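Local structure of BT_4661 (Bacteroides thetaiotaomicron, 4AK2) at residues 24-29 with 126-131; 156-160 with 222-227; 179-183 with 199-203; 242-247 with 275-279. The protein binds heparin-type sulphated glycans, probably including heparan sulphate, as a SusE-like cell-surface protein, this chain being its ligand-binding domain. All blocks are in the same frame, centred on the assembly; numbering follows the deposited sequence.

Contact 1 (24-29 with 126-131); sequences YADQFR and EYTPFV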
loop_
_atom_site.group_PDB
_atom_site.type_symbol
_atom_site.label_atom_id
_atom_site.label_comp_id
_atom_site.label_asym_id
_atom_site.label_seq_id
_atom_site.Cartn_x
_atom_site.Cartn_y
_atom_site.Cartn_z
ATOM N N TYR A 24 7.680 -1.840 -10.515
ATOM C CA TYR A 24 7.017 -1.101 -9.414
ATOM C C TYR A 24 5.516 -1.249 -9.550
ATOM O O TYR A 24 5.015 -1.476 -10.645
ATOM C CB TYR A 24 7.400 0.380 -9.477
ATOM C CG TYR A 24 8.896 0.560 -9.266
ATOM C CD1 TYR A 24 9.405 0.643 -7.975
ATOM C CD2 TYR A 24 9.780 0.641 -10.365
ATOM C CE1 TYR A 24 10.758 0.769 -7.741
ATOM C CE2 TYR A 24 11.169 0.783 -10.145
ATOM C CZ TYR A 24 11.643 0.853 -8.834
ATOM O OH TYR A 24 12.980 1.023 -8.629
ATOM N N ALA A 25 4.800 -1.070 -8.427
ATOM C CA ALA A 25 3.346 -0.940 -8.522
ATOM C C ALA A 25 2.992 0.296 -9.332
ATOM O O ALA A 25 3.802 1.239 -9.491
ATOM C CB ALA A 25 2.760 -0.818 -7.097
ATOM N N ASP A 26 1.738 0.298 -9.828
ATOM C CA ASP A 26 1.169 1.512 -10.411
ATOM C C ASP A 26 0.812 2.465 -9.278
ATOM O O ASP A 26 -0.013 2.109 -8.398
ATOM C CB ASP A 26 -0.051 1.180 -11.267
ATOM C CG ASP A 26 0.303 0.528 -12.585
ATOM O OD1 ASP A 26 1.499 0.535 -12.974
ATOM O OD2 ASP A 26 -0.634 0.022 -13.249
ATOM N N GLN A 27 1.465 3.612 -9.220
ATOM C CA GLN A 27 1.387 4.464 -8.024
ATOM C C GLN A 27 1.680 5.904 -8.347
ATOM O O GLN A 27 2.561 6.208 -9.139
ATOM C CB GLN A 27 2.332 3.908 -6.948
ATOM C CG GLN A 27 3.831 4.097 -7.264
ATOM C CD GLN A 27 4.679 3.194 -6.400
ATOM O OE1 GLN A 27 4.971 3.493 -5.261
ATOM N NE2 GLN A 27 5.116 2.055 -6.993
ATOM N N PHE A 28 0.865 6.806 -7.774
ATOM C CA PHE A 28 0.897 8.222 -8.086
ATOM C C PHE A 28 0.871 9.064 -6.847
ATOM O O PHE A 28 0.029 8.859 -5.986
ATOM C CB PHE A 28 -0.302 8.585 -9.011
ATOM C CG PHE A 28 -0.201 7.844 -10.304
ATOM C CD1 PHE A 28 -0.714 6.560 -10.438
ATOM C CD2 PHE A 28 0.518 8.385 -11.372
ATOM C CE1 PHE A 28 -0.508 5.826 -11.617
ATOM C CE2 PHE A 28 0.718 7.646 -12.550
ATOM C CZ PHE A 28 0.234 6.387 -12.660
ATOM N N ARG A 29 1.813 9.987 -6.759
ATOM C CA ARG A 29 1.878 10.916 -5.656
ATOM C C ARG A 29 1.283 12.243 -6.075
ATOM O O ARG A 29 1.553 12.764 -7.162
ATOM C CB ARG A 29 3.350 11.112 -5.204
ATOM C CG ARG A 29 3.490 12.209 -4.140
ATOM C CD ARG A 29 4.850 12.147 -3.459
ATOM N NE ARG A 29 4.932 11.009 -2.549
ATOM C CZ ARG A 29 5.943 10.134 -2.466
ATOM N NH1 ARG A 29 7.047 10.190 -3.275
ATOM N NH2 ARG A 29 5.846 9.174 -1.558
ATOM N N GLU A 126 8.274 10.728 2.924
ATOM C CA GLU A 126 7.960 10.176 1.625
ATOM C C GLU A 126 8.764 8.904 1.356
ATOM O O GLU A 126 10.010 8.920 1.323
ATOM C CB GLU A 126 8.253 11.197 0.496
ATOM C CG GLU A 126 7.341 12.408 0.607
ATOM C CD GLU A 126 7.412 13.330 -0.589
ATOM O OE1 GLU A 126 8.325 13.150 -1.430
ATOM O OE2 GLU A 126 6.584 14.254 -0.691
ATOM N N TYR A 127 8.076 7.799 1.126
ATOM C CA TYR A 127 8.700 6.579 0.637
ATOM C C TYR A 127 8.541 6.601 -0.892
ATOM O O TYR A 127 7.424 6.804 -1.398
ATOM C CB TYR A 127 7.942 5.358 1.177
ATOM C CG TYR A 127 8.156 5.098 2.660
ATOM C CD1 TYR A 127 7.405 5.745 3.634
ATOM C CD2 TYR A 127 9.141 4.221 3.088
ATOM C CE1 TYR A 127 7.598 5.511 4.975
ATOM C CE2 TYR A 127 9.365 3.968 4.429
ATOM C CZ TYR A 127 8.590 4.638 5.384
ATOM O OH TYR A 127 8.818 4.418 6.743
ATOM N N THR A 128 9.631 6.375 -1.594
ATOM C CA THR A 128 9.588 6.347 -3.069
ATOM C C THR A 128 10.297 5.075 -3.497
ATOM O O THR A 128 11.545 5.060 -3.521
ATOM C CB THR A 128 10.283 7.592 -3.654
ATOM O OG1 THR A 128 9.615 8.766 -3.196
ATOM C CG2 THR A 128 10.294 7.556 -5.192
ATOM N N PRO A 129 9.583 4.018 -3.880
ATOM C CA PRO A 129 8.131 3.896 -4.012
ATOM C C PRO A 129 7.445 3.819 -2.665
ATOM O O PRO A 129 7.989 3.353 -1.679
ATOM C CB PRO A 129 7.979 2.542 -4.751
ATOM C CG PRO A 129 9.159 1.733 -4.260
ATOM C CD PRO A 129 10.271 2.735 -4.186
ATOM N N PHE A 130 6.187 4.264 -2.685
ATOM C CA PHE A 130 5.320 4.179 -1.483
ATOM C C PHE A 130 4.496 2.925 -1.443
ATOM O O PHE A 130 3.708 2.743 -0.495
ATOM C CB PHE A 130 4.498 5.435 -1.269
ATOM C CG PHE A 130 3.474 5.696 -2.352
ATOM C CD1 PHE A 130 2.175 5.136 -2.240
ATOM C CD2 PHE A 130 3.759 6.511 -3.459
ATOM C CE1 PHE A 130 1.217 5.404 -3.202
ATOM C CE2 PHE A 130 2.807 6.769 -4.431
ATOM C CZ PHE A 130 1.539 6.200 -4.295
ATOM N N VAL A 131 4.611 2.033 -2.423
ATOM C CA VAL A 131 4.012 0.713 -2.390
ATOM C C VAL A 131 5.182 -0.271 -2.276
ATOM O O VAL A 131 6.006 -0.377 -3.220
ATOM C CB VAL A 131 3.172 0.393 -3.613
ATOM C CG1 VAL A 131 2.491 -0.974 -3.467
ATOM C CG2 VAL A 131 2.103 1.493 -3.853
HETATM O O HOH W 1 6.347 -0.399 -5.949
HETATM O O HOH W 2 5.133 8.182 1.239
#
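The side-chain amide of Gln27 is satisfied at both ends. Its OE1 accepts from Val131 N at 3.2 Å and, more weakly, from Phe130 N at 3.0 Å, while Gln27 NE2 donates to Ala25 O and to water 1, both at 2.9 Å. That water also accepts from Ala25 N (3.0 Å) and donates to Val131 O (2.8 Å), joining the backbones. At the far end Arg29 is the donor: its NH1 binds Thr128 OG1 and its NH2 Tyr127 O, both at 2.9 Å, and its NE is taken by His114. Water 2 accepts from Tyr127 N (3.0 Å) and, weakly, from Arg29 NH2 (3.1 Å). Glu126 OE1 lies 3.7 Å from Arg29 NH1, a long salt bridge of charges alone, since the oxygen sits over a face of the guanidinium; the carboxylate's firmer partner is Ser116, at OE2. Phe130 covers the opposite face. Beyond Gln27, away from Arg29, Ala25 CB meets Val131 CG1 at 3.6 Å, and Pro129, which follows a cis peptide, puts CG 3.9 Å from Tyr24 CD1. Side chains from edge strand 27-30 of the four-stranded sheet bind the backbone of the linker into strand 131-134 of the second sheet, an inter-sheet junction.

Contact 2 (156-160 with 222-227); sequences FRLDY and IDQTDF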
loop_
_atom_site.group_PDB
_atom_site.type_symbol
_atom_site.label_atom_id
_atom_site.label_comp_id
_atom_site.label_asym_id
_atom_site.label_seq_id
_atom_site.Cartn_x
_atom_site.Cartn_y
_atom_site.Cartn_z
ATOM N N PHE A 156 15.041 11.109 15.077
ATOM C CA PHE A 156 13.724 10.777 14.520
ATOM C C PHE A 156 13.352 9.367 14.971
ATOM O O PHE A 156 14.205 8.479 15.009
ATOM C CB PHE A 156 13.789 10.861 13.001
ATOM C CG PHE A 156 12.448 10.876 12.314
ATOM C CD1 PHE A 156 11.611 11.995 12.424
ATOM C CD2 PHE A 156 12.017 9.787 11.530
ATOM C CE1 PHE A 156 10.397 12.029 11.763
ATOM C CE2 PHE A 156 10.788 9.834 10.859
ATOM C CZ PHE A 156 9.980 10.964 10.988
ATOM N N ARG A 157 12.089 9.184 15.369
ATOM C CA ARG A 157 11.539 7.850 15.679
ATOM C C ARG A 157 10.207 7.694 14.964
ATOM O O ARG A 157 9.462 8.665 14.850
ATOM C CB ARG A 157 11.352 7.630 17.204
ATOM C CG ARG A 157 12.647 7.764 18.014
ATOM C CD ARG A 157 13.694 6.671 17.731
ATOM N NE ARG A 157 14.855 6.828 18.598
ATOM C CZ ARG A 157 15.872 7.628 18.350
ATOM N NH1 ARG A 157 15.933 8.321 17.217
ATOM N NH2 ARG A 157 16.869 7.685 19.225
ATOM N N LEU A 158 9.906 6.491 14.484
ATOM C CA LEU A 158 8.781 6.273 13.559
ATOM C C LEU A 158 8.197 4.882 13.816
ATOM O O LEU A 158 8.933 3.908 13.892
ATOM C CB LEU A 158 9.339 6.356 12.125
ATOM C CG LEU A 158 8.277 6.341 11.014
ATOM C CD1 LEU A 158 7.447 7.641 11.022
ATOM C CD2 LEU A 158 8.937 6.197 9.660
ATOM N N ASP A 159 6.885 4.782 14.047
ATOM C CA ASP A 159 6.311 3.477 14.402
ATOM C C ASP A 159 4.860 3.364 14.012
ATOM O O ASP A 159 4.118 4.345 14.170
ATOM C CB ASP A 159 6.444 3.280 15.917
ATOM C CG ASP A 159 6.477 1.841 16.366
ATOM O OD1 ASP A 159 6.995 0.987 15.628
ATOM O OD2 ASP A 159 6.004 1.542 17.501
ATOM N N TYR A 160 4.446 2.203 13.513
ATOM C CA TYR A 160 3.007 1.965 13.334
ATOM C C TYR A 160 2.286 2.170 14.651
ATOM O O TYR A 160 2.801 1.923 15.740
ATOM C CB TYR A 160 2.772 0.563 12.804
ATOM C CG TYR A 160 2.993 0.392 11.304
ATOM C CD1 TYR A 160 1.959 0.620 10.411
ATOM C CD2 TYR A 160 4.240 -0.028 10.780
ATOM C CE1 TYR A 160 2.106 0.457 9.034
ATOM C CE2 TYR A 160 4.385 -0.186 9.437
ATOM C CZ TYR A 160 3.363 0.027 8.561
ATOM O OH TYR A 160 3.543 -0.187 7.205
ATOM N N ILE A 222 9.089 -0.917 11.807
ATOM C CA ILE A 222 9.972 0.094 11.235
ATOM C C ILE A 222 11.255 0.134 12.015
ATOM O O ILE A 222 11.245 0.226 13.243
ATOM C CB ILE A 222 9.252 1.467 11.245
ATOM C CG1 ILE A 222 8.002 1.387 10.364
ATOM C CG2 ILE A 222 10.203 2.583 10.785
ATOM C CD1 ILE A 222 7.125 2.623 10.466
ATOM N N ASP A 223 12.389 0.079 11.315
ATOM C CA ASP A 223 13.676 0.209 12.040
ATOM C C ASP A 223 13.967 1.694 12.330
ATOM O O ASP A 223 13.501 2.595 11.599
ATOM C CB ASP A 223 14.804 -0.483 11.289
ATOM C CG ASP A 223 15.355 0.365 10.181
ATOM O OD1 ASP A 223 16.109 1.323 10.470
ATOM O OD2 ASP A 223 15.058 0.057 9.009
ATOM N N GLN A 224 14.732 1.961 13.392
ATOM C CA GLN A 224 14.982 3.348 13.836
ATOM C C GLN A 224 16.300 3.948 13.320
ATOM O O GLN A 224 16.746 4.971 13.860
ATOM C CB GLN A 224 14.850 3.452 15.387
ATOM C CG GLN A 224 13.526 2.847 15.846
ATOM C CD GLN A 224 12.292 3.513 15.250
ATOM O OE1 GLN A 224 12.166 4.727 15.293
ATOM N NE2 GLN A 224 11.396 2.708 14.694
ATOM N N THR A 225 16.920 3.302 12.327
ATOM C CA THR A 225 18.172 3.776 11.732
ATOM C C THR A 225 17.908 4.427 10.381
ATOM O O THR A 225 18.298 5.581 10.121
ATOM C CB THR A 225 19.190 2.599 11.600
ATOM O OG1 THR A 225 19.490 2.161 12.932
ATOM C CG2 THR A 225 20.457 3.048 10.946
ATOM N N ASP A 226 17.241 3.656 9.526
ATOM C CA ASP A 226 16.896 4.076 8.169
ATOM C C ASP A 226 15.392 4.226 7.939
ATOM O O ASP A 226 15.002 4.743 6.893
ATOM C CB ASP A 226 17.484 3.070 7.149
ATOM C CG ASP A 226 18.972 2.932 7.253
ATOM O OD1 ASP A 226 19.645 3.976 7.323
ATOM O OD2 ASP A 226 19.429 1.770 7.264
ATOM N N PHE A 227 14.558 3.756 8.888
ATOM C CA PHE A 227 13.094 3.956 8.831
ATOM C C PHE A 227 12.442 3.170 7.706
ATOM O O PHE A 227 11.377 3.506 7.237
ATOM C CB PHE A 227 12.754 5.455 8.827
ATOM C CG PHE A 227 13.428 6.171 9.971
ATOM C CD1 PHE A 227 13.057 5.866 11.289
ATOM C CD2 PHE A 227 14.496 7.035 9.752
ATOM C CE1 PHE A 227 13.712 6.455 12.369
ATOM C CE2 PHE A 227 15.172 7.616 10.815
ATOM C CZ PHE A 227 14.783 7.321 12.118
HETATM O O HOH W 3 6.658 0.009 13.246
#
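A side chain standing in for a strand neighbour joins these segments: Gln224, in the loop between strands 220-222 and 229-231, pairs with strand 157-161 as a backbone peptide would. Its OE1 accepts from Leu158 N at 3.0 Å and its NE2 donates to Leu158 O at 2.9 Å, so both polar groups of one strand residue are met by a single amide. Gln224 NE2 also donates to Ile222 O at 2.9 Å, which ties the amide back to its own loop. Farther along, water 3 bridges the backbones, accepting from Tyr160 N (3.1 Å) and Ile222 N (3.0 Å) and donating to Asp159 OD1 (2.6 Å); Asp159 OD2 turns to Ser207 and Arg203. Beneath lies an apolar layer. Leu158 sits between Ile222 and Phe227, with CG 3.9 Å from Ile222 CD1 and CB 3.8 Å from Phe227 CD1. Phe156 sends its edge to the face of Phe227 in a T-shaped pair, centroids 5.1 Å apart and planes at 88°. The loop keeps its curl through Asp223, whose OD1 accepts from Thr225 N and Asp226 N, both at 2.8 Å, and from Phe227 N at 3.3 Å: an Asx turn that widens into an Asx motif.

Contact 3 (179-183 with 199-203); sequences ALAQK and AGTSR. With SGN (2-deoxy-6-O-sulfo-2-(sulfoamino)-alpha-D-glucopyranose), chain B; IDS (2-O-sulfo-alpha-L-idopyranuronic acid), chain C.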
loop_
_atom_site.group_PDB
_atom_site.type_symbol
_atom_site.label_atom_id
_atom_site.label_comp_id
_atom_site.label_asym_id
_atom_site.label_seq_id
_atom_site.Cartn_x
_atom_site.Cartn_y
_atom_site.Cartn_z
ATOM N N ALA A 179 -10.957 -3.008 7.938
ATOM C CA ALA A 179 -10.245 -2.476 9.076
ATOM C C ALA A 179 -10.093 -3.496 10.161
ATOM O O ALA A 179 -11.043 -4.231 10.479
ATOM C CB ALA A 179 -10.973 -1.255 9.641
ATOM N N LEU A 180 -8.933 -3.517 10.803
ATOM C CA LEU A 180 -8.783 -4.159 12.086
ATOM C C LEU A 180 -9.682 -3.448 13.118
ATOM O O LEU A 180 -9.532 -2.246 13.342
ATOM C CB LEU A 180 -7.317 -4.105 12.542
ATOM C CG LEU A 180 -7.025 -4.661 13.927
ATOM C CD1 LEU A 180 -7.282 -6.166 13.991
ATOM C CD2 LEU A 180 -5.578 -4.335 14.317
ATOM N N ALA A 181 -10.621 -4.199 13.690
ATOM C CA ALA A 181 -11.703 -3.598 14.545
ATOM C C ALA A 181 -12.173 -4.577 15.598
ATOM O O ALA A 181 -12.186 -5.794 15.360
ATOM C CB ALA A 181 -12.865 -3.169 13.660
ATOM N N GLN A 182 -12.630 -4.044 16.742
ATOM C CA GLN A 182 -13.180 -4.891 17.799
ATOM C C GLN A 182 -14.373 -5.668 17.265
ATOM O O GLN A 182 -15.189 -5.104 16.530
ATOM C CB GLN A 182 -13.666 -4.039 18.979
ATOM C CG GLN A 182 -12.536 -3.327 19.698
ATOM C CD GLN A 182 -12.161 -1.994 19.069
ATOM O OE1 GLN A 182 -12.205 -1.800 17.818
ATOM N NE2 GLN A 182 -11.727 -1.073 19.929
ATOM N N LYS A 183 -14.468 -6.952 17.628
ATOM C CA LYS A 183 -15.628 -7.821 17.317
ATOM C C LYS A 183 -15.820 -8.111 15.832
ATOM O O LYS A 183 -16.861 -8.623 15.418
ATOM C CB LYS A 183 -16.963 -7.311 17.942
ATOM N N ALA A 199 -3.382 -9.239 21.512
ATOM C CA ALA A 199 -2.988 -8.054 20.732
ATOM C C ALA A 199 -4.154 -7.091 20.431
ATOM O O ALA A 199 -3.926 -5.885 20.264
ATOM C CB ALA A 199 -2.262 -8.443 19.442
ATOM N N GLY A 200 -5.389 -7.608 20.337
ATOM C CA GLY A 200 -6.563 -6.746 20.150
ATOM C C GLY A 200 -6.493 -5.903 18.895
ATOM O O GLY A 200 -6.339 -6.443 17.789
ATOM N N THR A 201 -6.593 -4.584 19.049
ATOM C CA THR A 201 -6.457 -3.687 17.898
ATOM C C THR A 201 -5.235 -2.794 18.093
ATOM O O THR A 201 -5.132 -1.730 17.501
ATOM C CB THR A 201 -7.724 -2.837 17.674
ATOM O OG1 THR A 201 -7.987 -2.058 18.849
ATOM C CG2 THR A 201 -8.961 -3.716 17.399
ATOM N N SER A 202 -4.314 -3.244 18.943
ATOM C CA SER A 202 -3.139 -2.441 19.336
ATOM C C SER A 202 -2.074 -2.380 18.227
ATOM O O SER A 202 -2.104 -3.152 17.232
ATOM C CB SER A 202 -2.509 -2.980 20.623
ATOM O OG SER A 202 -1.788 -4.180 20.347
ATOM N N ARG A 203 -1.082 -1.514 18.412
ATOM C CA ARG A 203 0.015 -1.428 17.453
ATOM C C ARG A 203 0.976 -2.603 17.593
ATOM O O ARG A 203 1.848 -2.776 16.736
ATOM C CB ARG A 203 0.790 -0.136 17.681
ATOM C CG ARG A 203 1.578 -0.103 18.983
ATOM C CD ARG A 203 2.454 1.119 19.130
ATOM N NE ARG A 203 3.149 1.097 20.414
ATOM C CZ ARG A 203 4.126 1.925 20.754
ATOM N NH1 ARG A 203 4.583 2.843 19.895
ATOM N NH2 ARG A 203 4.682 1.811 21.953
HETATM C C1 SGN B . -4.641 -0.105 22.474
HETATM C C2 SGN B . -4.328 1.093 21.573
HETATM C C3 SGN B . -5.457 2.120 21.714
HETATM C C4 SGN B . -6.809 1.476 21.462
HETATM C C5 SGN B . -7.038 0.271 22.381
HETATM C C6 SGN B . -8.301 -0.483 21.951
HETATM N N2 SGN B . -3.021 1.637 21.922
HETATM O O1 SGN B . -4.528 0.255 23.847
HETATM O O3 SGN B . -5.216 3.142 20.745
HETATM O O4 SGN B . -7.844 2.397 21.843
HETATM O O5 SGN B . -5.939 -0.618 22.176
HETATM O O6 SGN B . -8.539 -1.570 22.827
HETATM S S1 SGN B . -1.646 1.008 21.415
HETATM O O1S SGN B . -0.641 2.044 21.490
HETATM O O2S SGN B . -1.257 -0.164 22.156
HETATM O O3S SGN B . -1.893 0.592 19.927
HETATM S S2 SGN B . -9.655 -2.580 22.504
HETATM O O4S SGN B . -10.951 -1.913 22.625
HETATM O O5S SGN B . -9.521 -3.749 23.648
HETATM O O6S SGN B . -9.362 -3.172 21.191
HETATM C C1 IDS C . -8.704 2.830 20.774
HETATM C C2 IDS C . -9.951 3.474 21.402
HETATM C C3 IDS C . -9.686 4.865 21.997
HETATM C C4 IDS C . -8.855 5.766 21.078
HETATM C C5 IDS C . -7.611 4.992 20.616
HETATM C C6 IDS C . -6.695 5.737 19.682
HETATM O O2 IDS C . -10.963 3.590 20.391
HETATM O O3 IDS C . -9.033 4.755 23.263
HETATM O O4 IDS C . -9.616 6.156 19.928
HETATM O O5 IDS C . -8.035 3.785 19.952
HETATM O O6A IDS C . -6.097 6.760 20.085
HETATM O O6B IDS C . -6.598 5.287 18.512
HETATM S S IDS C . -11.975 2.426 20.090
HETATM O O1S IDS C . -12.761 2.769 18.901
HETATM O O2S IDS C . -11.166 1.206 19.892
HETATM O O3S IDS C . -12.770 2.361 21.319
#
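Between the protein segments the contact is purely van der Waals. Leu180 CD2 lies 3.7 Å from Thr201 CA, Leu180 CD1 comes within 3.9 Å of Gly200 O, and Thr201 CG2 rests against the backbone of the other loop, 3.7 Å from Gln182 N and 3.8 Å from Ala181 C. Leu180 also packs on Trp192 of helix 187-195, the helix that separates the two loops in sequence. Within 199-203 the hydrogen bonds shape a type II' beta turn: Ser202 N donates to Ala199 O at 3.0 Å and Ser202 OG to the same oxygen at 2.7 Å, with Gly200 at positive phi. The turn forms part of the glycan pocket of this heparin-binding domain, and the sugar bonds described here all go to sulphate oxygens. Polar contacts to the sugar come from both loops. The 6-O-sulphate of SGN takes Gln182 NE2 at O4S (2.9 Å) and Thr201 OG1 at O6S (2.9 Å), so it spans the two segments; Gln182 NE2 also reaches O2S of the IDS sulphate at a very short 2.3 Å. On the N-sulphate of SGN, O3S accepts from Arg203 N at 2.7 Å. Charge pairing holds the Arg203 guanidinium, which makes salt bridges to Asp159, Glu210 and Asp259.

Contact 4 (242-247 with 275-279); sequences YANGAM and WFDTK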
loop_
_atom_site.group_PDB
_atom_site.type_symbol
_atom_site.label_atom_id
_atom_site.label_comp_id
_atom_site.label_asym_id
_atom_site.label_seq_id
_atom_site.Cartn_x
_atom_site.Cartn_y
_atom_site.Cartn_z
ATOM N N TYR A 242 -1.102 -17.966 1.470
ATOM C CA TYR A 242 -0.316 -16.752 1.706
ATOM C C TYR A 242 -1.167 -15.492 1.493
ATOM O O TYR A 242 -2.065 -15.482 0.628
ATOM C CB TYR A 242 0.920 -16.709 0.782
ATOM C CG TYR A 242 2.005 -17.582 1.288
ATOM C CD1 TYR A 242 2.888 -17.115 2.258
ATOM C CD2 TYR A 242 2.202 -18.875 0.776
ATOM C CE1 TYR A 242 3.920 -17.916 2.730
ATOM C CE2 TYR A 242 3.228 -19.681 1.246
ATOM C CZ TYR A 242 4.093 -19.195 2.208
ATOM O OH TYR A 242 5.108 -20.003 2.650
ATOM N N ALA A 243 -0.834 -14.440 2.222
ATOM C CA ALA A 243 -1.411 -13.130 1.933
ATOM C C ALA A 243 -1.167 -12.775 0.469
ATOM O O ALA A 243 -0.036 -12.962 -0.046
ATOM C CB ALA A 243 -0.846 -12.028 2.815
ATOM N N ASN A 244 -2.196 -12.261 -0.200
ATOM C CA ASN A 244 -2.103 -11.739 -1.543
ATOM C C ASN A 244 -3.037 -10.547 -1.539
ATOM O O ASN A 244 -4.263 -10.682 -1.697
ATOM C CB ASN A 244 -2.467 -12.779 -2.607
ATOM C CG ASN A 244 -2.217 -12.275 -3.985
ATOM O OD1 ASN A 244 -2.846 -11.320 -4.427
ATOM N ND2 ASN A 244 -1.261 -12.899 -4.660
ATOM N N GLY A 245 -2.504 -9.391 -1.214
ATOM C CA GLY A 245 -3.320 -8.247 -0.842
ATOM C C GLY A 245 -2.495 -7.115 -0.298
ATOM O O GLY A 245 -1.251 -7.186 -0.311
ATOM N N ALA A 246 -3.133 -6.051 0.157
ATOM C CA ALA A 246 -2.445 -4.817 0.500
ATOM C C ALA A 246 -2.842 -4.324 1.883
ATOM O O ALA A 246 -4.051 -4.270 2.201
ATOM C CB ALA A 246 -2.724 -3.737 -0.533
ATOM N N MET A 247 -1.889 -3.921 2.699
ATOM C CA MET A 247 -2.094 -3.410 4.066
ATOM C C MET A 247 -1.630 -1.997 4.201
ATOM O O MET A 247 -0.501 -1.626 3.763
ATOM C CB MET A 247 -1.412 -4.331 5.086
ATOM C CG MET A 247 -1.659 -3.945 6.566
ATOM S SD MET A 247 -0.629 -2.607 7.217
ATOM C CE MET A 247 0.915 -3.480 7.449
ATOM N N TRP A 275 2.195 -4.386 -0.224
ATOM C CA TRP A 275 1.500 -5.272 -1.124
ATOM C C TRP A 275 2.150 -6.619 -1.088
ATOM O O TRP A 275 3.329 -6.752 -1.558
ATOM C CB TRP A 275 1.433 -4.684 -2.530
ATOM C CG TRP A 275 0.761 -5.525 -3.576
ATOM C CD1 TRP A 275 0.119 -6.745 -3.441
ATOM C CD2 TRP A 275 0.688 -5.196 -4.988
ATOM N NE1 TRP A 275 -0.359 -7.181 -4.677
ATOM C CE2 TRP A 275 -0.032 -6.287 -5.637
ATOM C CE3 TRP A 275 1.160 -4.138 -5.764
ATOM C CZ2 TRP A 275 -0.253 -6.301 -7.012
ATOM C CZ3 TRP A 275 0.928 -4.145 -7.131
ATOM C CH2 TRP A 275 0.225 -5.208 -7.746
ATOM N N PHE A 276 1.526 -7.631 -0.523
ATOM C CA PHE A 276 2.025 -8.997 -0.409
ATOM C C PHE A 276 1.630 -9.793 -1.626
ATOM O O PHE A 276 0.472 -9.860 -2.014
ATOM C CB PHE A 276 1.381 -9.709 0.804
ATOM C CG PHE A 276 1.522 -8.962 2.100
ATOM C CD1 PHE A 276 2.609 -9.157 2.966
ATOM C CD2 PHE A 276 0.508 -8.082 2.514
ATOM C CE1 PHE A 276 2.717 -8.484 4.163
ATOM C CE2 PHE A 276 0.623 -7.400 3.711
ATOM C CZ PHE A 276 1.717 -7.590 4.543
ATOM N N ASP A 277 2.624 -10.446 -2.258
ATOM C CA ASP A 277 2.357 -11.409 -3.349
ATOM C C ASP A 277 3.580 -12.324 -3.475
ATOM O O ASP A 277 4.721 -11.838 -3.586
ATOM C CB ASP A 277 2.112 -10.654 -4.674
ATOM C CG ASP A 277 1.568 -11.519 -5.785
ATOM O OD1 ASP A 277 2.014 -12.665 -5.941
ATOM O OD2 ASP A 277 0.740 -10.996 -6.558
ATOM N N THR A 278 3.338 -13.623 -3.398
ATOM C CA THR A 278 4.418 -14.599 -3.557
ATOM C C THR A 278 5.140 -14.526 -4.918
ATOM O O THR A 278 6.235 -15.089 -5.042
ATOM C CB THR A 278 3.940 -16.052 -3.342
ATOM O OG1 THR A 278 2.828 -16.320 -4.167
ATOM C CG2 THR A 278 3.601 -16.320 -1.897
ATOM N N LYS A 279 4.550 -13.851 -5.902
ATOM C CA LYS A 279 5.186 -13.722 -7.208
ATOM C C LYS A 279 6.255 -12.631 -7.214
ATOM O O LYS A 279 7.033 -12.557 -8.156
ATOM C CB LYS A 279 4.124 -13.414 -8.293
ATOM C CG LYS A 279 3.136 -14.511 -8.618
ATOM C CD LYS A 279 3.831 -15.817 -8.885
HETATM O O HOH W 4 0.642 -14.247 -2.490
HETATM O O HOH W 5 -1.452 -9.491 -5.955
HETATM O O HOH W 6 -0.965 -12.786 -7.748
#
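Two backbone hydrogen bonds lead here: Phe276 N to Gly245 O at 2.8 Å and Gly245 N to Phe276 O at 3.1 Å. They make Gly245 and Phe276 a hydrogen-bonded pair of an antiparallel ladder, where strands 241-254 and 268-276 lie side by side in the larger mixed sheet. The next pair, Ala246 with Trp275, is non-hydrogen-bonded, its CA atoms 4.3 Å apart. CA-H...O contacts add to the ladder, Asn244 CA to Phe276 O at 3.2 Å and Trp275 CA to Gly245 O at 3.4 Å. Where the strands part, water takes over. Water 4 donates to Ala243 O (2.8 Å) and accepts from Thr278 N (2.9 Å) and Asn244 ND2 (3.2 Å); water 5 accepts from Trp275 NE1 (2.9 Å) and donates to Asn244 OD1 (2.8 Å) and Asp277 OD2 (2.7 Å). Asp277 OD1 is used within its own segment, accepting from Lys279 N at 2.8 Å in an Asx turn. Packing comes last. Phe276 has its CB 3.8 Å from Ala243 CB and its CE2 3.9 Å from Met247 CB, and its ring stacks on Trp236. Trp275 is on the other face of the sheet, with Ala246. At the outer end Thr278 CG2 makes an off-centre CH-pi contact with the Tyr242 ring, 4.2 Å from the centroid.

Trp275 ties contact 4 to contact 1: its CZ3 is 3.8 Å from Ala25 CB and its CB 4.0 Å from Val131 CG1. Contact 1 reaches contact 2 through Tyr127, whose OH lies 2.8 Å from Phe227 O, a probable hydrogen bond, and 3.4 Å from Leu158 CD2. Contact 2 in turn meets the glycan-binding loops of contact 3, which fall between its two segments in sequence: Asp159 OD2 forms a salt bridge with Arg203 NH1 at 3.1 Å. Contacts 2 and 4 both reach the larger mixed sheet, where strands 157-161 and 241-254 are neighbours. Contact 3 touches the sugar directly, whereas Asp159 stays about 8 Å and Met247 about 13 Å from a bound SGN, measured from their side chains.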